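PDB 1TU1: effector EagT6 from Pseudomonas aeruginosa, which plays an essential role in delivering the toxin Tse6 to target cells, acting as a homodimer in the loading of Tse6 onto VgrG1a. Local coordinates for residues H82-V87 / V105-R110. Residues are numbered along the deposited sequence; the frame is centred on the assembly and turned at random.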
ATOM      1  N   HIS A  82     -17.605   7.488 -13.124  1.00 27.52           N
ATOM      2  CA  HIS A  82     -18.740   7.307 -12.216  1.00 28.11           C
ATOM      3  C   HIS A  82     -19.028   8.575 -11.417  1.00 27.25           C
ATOM      4  O   HIS A  82     -19.224   8.538 -10.200  1.00 26.93           O
ATOM      5  CB  HIS A  82     -18.517   6.141 -11.253  1.00 28.38           C
ATOM      6  CG  HIS A  82     -18.362   4.820 -11.935  1.00 30.76           C
ATOM      7  ND1 HIS A  82     -19.441   4.054 -12.335  1.00 33.41           N
ATOM      8  CD2 HIS A  82     -17.255   4.116 -12.272  1.00 31.84           C
ATOM      9  CE1 HIS A  82     -19.002   2.938 -12.891  1.00 33.96           C
ATOM     10  NE2 HIS A  82     -17.679   2.954 -12.870  1.00 32.64           N
ATOM     11  N   GLY A  83     -19.032   9.692 -12.128  1.00 27.17           N
ATOM     12  CA  GLY A  83     -19.388  10.986 -11.573  1.00 26.50           C
ATOM     13  C   GLY A  83     -18.225  11.722 -10.971  1.00 26.37           C
ATOM     14  O   GLY A  83     -18.367  12.888 -10.648  1.00 27.13           O
ATOM     15  N   HIS A  84     -17.086  11.044 -10.789  1.00 25.35           N
ATOM     16  CA  HIS A  84     -15.889  11.653 -10.239  1.00 24.34           C
ATOM     17  C   HIS A  84     -15.077  12.310 -11.349  1.00 24.61           C
ATOM     18  O   HIS A  84     -14.802  11.705 -12.375  1.00 24.13           O
ATOM     19  CB  HIS A  84     -15.008  10.617  -9.539  1.00 24.39           C
ATOM     20  CG  HIS A  84     -15.638   9.975  -8.350  1.00 24.31           C
ATOM     21  ND1 HIS A  84     -16.849   9.311  -8.406  1.00 23.59           N
ATOM     22  CD2 HIS A  84     -15.236   9.927  -7.059  1.00 24.58           C
ATOM     23  CE1 HIS A  84     -17.154   8.874  -7.196  1.00 25.16           C
ATOM     24  NE2 HIS A  84     -16.194   9.237  -6.361  1.00 24.70           N
ATOM     25  N   ALA A  85     -14.666  13.549 -11.126  1.00 24.27           N
ATOM     26  CA  ALA A  85     -13.733  14.207 -12.022  1.00 24.00           C
ATOM     27  C   ALA A  85     -12.374  13.478 -12.029  1.00 23.69           C
ATOM     28  O   ALA A  85     -11.823  13.129 -10.982  1.00 22.97           O
ATOM     29  CB  ALA A  85     -13.534  15.655 -11.606  1.00 24.44           C
ATOM     30  N   ALA A  86     -11.821  13.315 -13.220  1.00 23.51           N
ATOM     31  CA  ALA A  86     -10.558  12.640 -13.374  1.00 23.64           C
ATOM     32  C   ALA A  86      -9.762  13.235 -14.528  1.00 24.65           C
ATOM     33  O   ALA A  86     -10.327  13.784 -15.460  1.00 23.39           O
ATOM     34  CB  ALA A  86     -10.821  11.157 -13.607  1.00 23.20           C
ATOM     35  N   VAL A  87      -8.447  13.142 -14.436  1.00 25.54           N
ATOM     36  CA  VAL A  87      -7.563  13.510 -15.532  1.00 26.30           C
ATOM     37  C   VAL A  87      -6.580  12.357 -15.786  1.00 27.30           C
ATOM     38  O   VAL A  87      -5.926  11.884 -14.848  1.00 26.21           O
ATOM     39  CB  VAL A  87      -6.789  14.782 -15.216  1.00 26.54           C
ATOM     40  CG1 VAL A  87      -5.762  15.114 -16.333  1.00 26.24           C
ATOM     41  CG2 VAL A  87      -7.746  15.962 -15.000  1.00 27.88           C
ATOM     42  N   VAL A 105      -3.637   8.354 -13.923  1.00 24.39           N
ATOM     43  CA  VAL A 105      -4.988   8.882 -13.769  1.00 23.12           C
ATOM     44  C   VAL A 105      -5.156   9.475 -12.359  1.00 22.66           C
ATOM     45  O   VAL A 105      -4.855   8.827 -11.347  1.00 21.02           O
ATOM     46  CB  VAL A 105      -6.027   7.817 -14.002  1.00 22.91           C
ATOM     47  CG1 VAL A 105      -7.466   8.386 -13.844  1.00 23.30           C
ATOM     48  CG2 VAL A 105      -5.863   7.168 -15.405  1.00 24.72           C
ATOM     49  N   PHE A 106      -5.614  10.716 -12.299  1.00 21.50           N
ATOM     50  CA  PHE A 106      -5.911  11.358 -11.032  1.00 21.25           C
ATOM     51  C   PHE A 106      -7.404  11.384 -10.907  1.00 22.14           C
ATOM     52  O   PHE A 106      -8.092  11.875 -11.817  1.00 22.62           O
ATOM     53  CB  PHE A 106      -5.359  12.770 -11.026  1.00 21.36           C
ATOM     54  CG  PHE A 106      -3.886  12.847 -11.185  1.00 22.05           C
ATOM     55  CD1 PHE A 106      -3.074  13.006 -10.075  1.00 21.49           C
ATOM     56  CD2 PHE A 106      -3.294  12.763 -12.439  1.00 23.48           C
ATOM     57  CE1 PHE A 106      -1.692  13.100 -10.202  1.00 23.22           C
ATOM     58  CE2 PHE A 106      -1.893  12.861 -12.582  1.00 24.40           C
ATOM     59  CZ  PHE A 106      -1.093  13.020 -11.462  1.00 23.89           C
ATOM     60  N   ILE A 107      -7.929  10.826  -9.810  1.00 20.84           N
ATOM     61  CA  ILE A 107      -9.364  10.766  -9.595  1.00 20.75           C
ATOM     62  C   ILE A 107      -9.707  11.564  -8.348  1.00 20.26           C
ATOM     63  O   ILE A 107      -9.295  11.226  -7.247  1.00 19.21           O
ATOM     64  CB  ILE A 107      -9.877   9.318  -9.434  1.00 20.04           C
ATOM     65  CG1 ILE A 107      -9.381   8.426 -10.580  1.00 21.05           C
ATOM     66  CG2 ILE A 107     -11.417   9.314  -9.317  1.00 19.32           C
ATOM     67  CD1 ILE A 107      -9.762   6.975 -10.424  1.00 22.19           C
ATOM     68  N   GLU A 108     -10.463  12.639  -8.536  1.00 21.28           N
ATOM     69  CA  GLU A 108     -10.878  13.475  -7.424  1.00 20.03           C
ATOM     70  C   GLU A 108     -11.706  12.651  -6.441  1.00 19.85           C
ATOM     71  O   GLU A 108     -12.688  12.066  -6.808  1.00 19.71           O
ATOM     72  CB  GLU A 108     -11.737  14.663  -7.885  1.00 19.96           C
ATOM     73  CG  GLU A 108     -11.875  15.658  -6.740  1.00 19.56           C
ATOM     74  CD  GLU A 108     -12.721  16.891  -7.063  1.00 19.63           C
ATOM     75  OE1 GLU A 108     -13.585  16.846  -7.979  1.00 21.31           O
ATOM     76  OE2 GLU A 108     -12.488  17.884  -6.354  1.00 21.60           O
ATOM     77  N   ARG A 109     -11.298  12.679  -5.183  1.00 21.23           N
ATOM     78  CA  ARG A 109     -12.053  12.111  -4.080  1.00 22.41           C
ATOM     79  C   ARG A 109     -11.626  12.806  -2.794  1.00 23.15           C
ATOM     80  O   ARG A 109     -10.537  13.339  -2.694  1.00 22.52           O
ATOM     81  CB  ARG A 109     -11.740  10.609  -3.972  1.00 22.75           C
ATOM     82  CG  ARG A 109     -12.544   9.822  -2.994  1.00 23.99           C
ATOM     83  CD  ARG A 109     -12.381   8.291  -3.177  1.00 25.19           C
ATOM     84  NE  ARG A 109     -13.358   7.564  -2.379  1.00 26.29           N
ATOM     85  CZ  ARG A 109     -13.307   7.405  -1.058  1.00 26.67           C
ATOM     86  NH1 ARG A 109     -12.304   7.868  -0.350  1.00 27.20           N
ATOM     87  NH2 ARG A 109     -14.277   6.758  -0.433  1.00 29.66           N
ATOM     88  N   ARG A 110     -12.486  12.731  -1.789  1.00 24.93           N
ATOM     89  CA  ARG A 110     -12.159  13.189  -0.443  1.00 26.28           C
ATOM     90  C   ARG A 110     -12.117  11.986   0.483  1.00 25.18           C
ATOM     91  O   ARG A 110     -12.944  11.091   0.362  1.00 25.33           O
ATOM     92  CB  ARG A 110     -13.246  14.139   0.041  1.00 27.42           C
ATOM     93  CG  ARG A 110     -13.302  15.380  -0.753  1.00 32.85           C
ATOM     94  CD  ARG A 110     -12.108  16.227  -0.482  1.00 39.98           C
ATOM     95  NE  ARG A 110     -12.080  17.410  -1.326  1.00 44.69           N
ATOM     96  CZ  ARG A 110     -10.999  18.147  -1.498  1.00 47.29           C
ATOM     97  NH1 ARG A 110      -9.877  17.814  -0.877  1.00 48.11           N
ATOM     98  NH2 ARG A 110     -11.049  19.230  -2.285  1.00 50.49           N
TER
HETATM   99  O   HOH W   1     -15.299  14.931  -8.660  1.00 21.37           O
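The open end of a beta hairpin, strands 84-95 and 98-107, lies here inside the six-stranded antiparallel sheet of the DcrB-family fold; strand 72-81 flanks the first strand and strand 113-120 the second. Backbone bonds carry the join. Val87 and Phe106 form a hydrogen-bonded antiparallel pair: Phe106 N gives a nearly straight bond (170°) to Val87 O at 2.8 Å, and Val87 N returns one to Phe106 O at 2.9 Å, each in the plane of its carbonyl. Beyond the non-hydrogen-bonded pair Ala86-Ile107, Glu108 N meets Ala85 O at 2.8 Å, almost along the C=O axis, just where segment 105-110 leaves its strand after Ile107.

Side-chain packing differs between the faces. Ala86 CB sits 4.3 Å from Ile107 CG1 on one, where Ile81 and Leu139 also pack; on the other, Phe106, its ring edge toward Val87 O, lies against Tyr56 and Gln60 of helix 53-67.

Polar side chains close the end. Glu108 stretches out, CG anti to its backbone N (chi1 -167°) and the chain extended beyond, so that OE1 accepts from a water that in turn accepts from Ala85 N, while OE2 is held by Gln48. The His84 ring brings CD2 edge-on to within 3.3 Å of Glu108 O; on the other side of CG, ND1 donates to His82 O at 3.1 Å, the acceptor in the ring plane but ND1 well above the carbonyl plane.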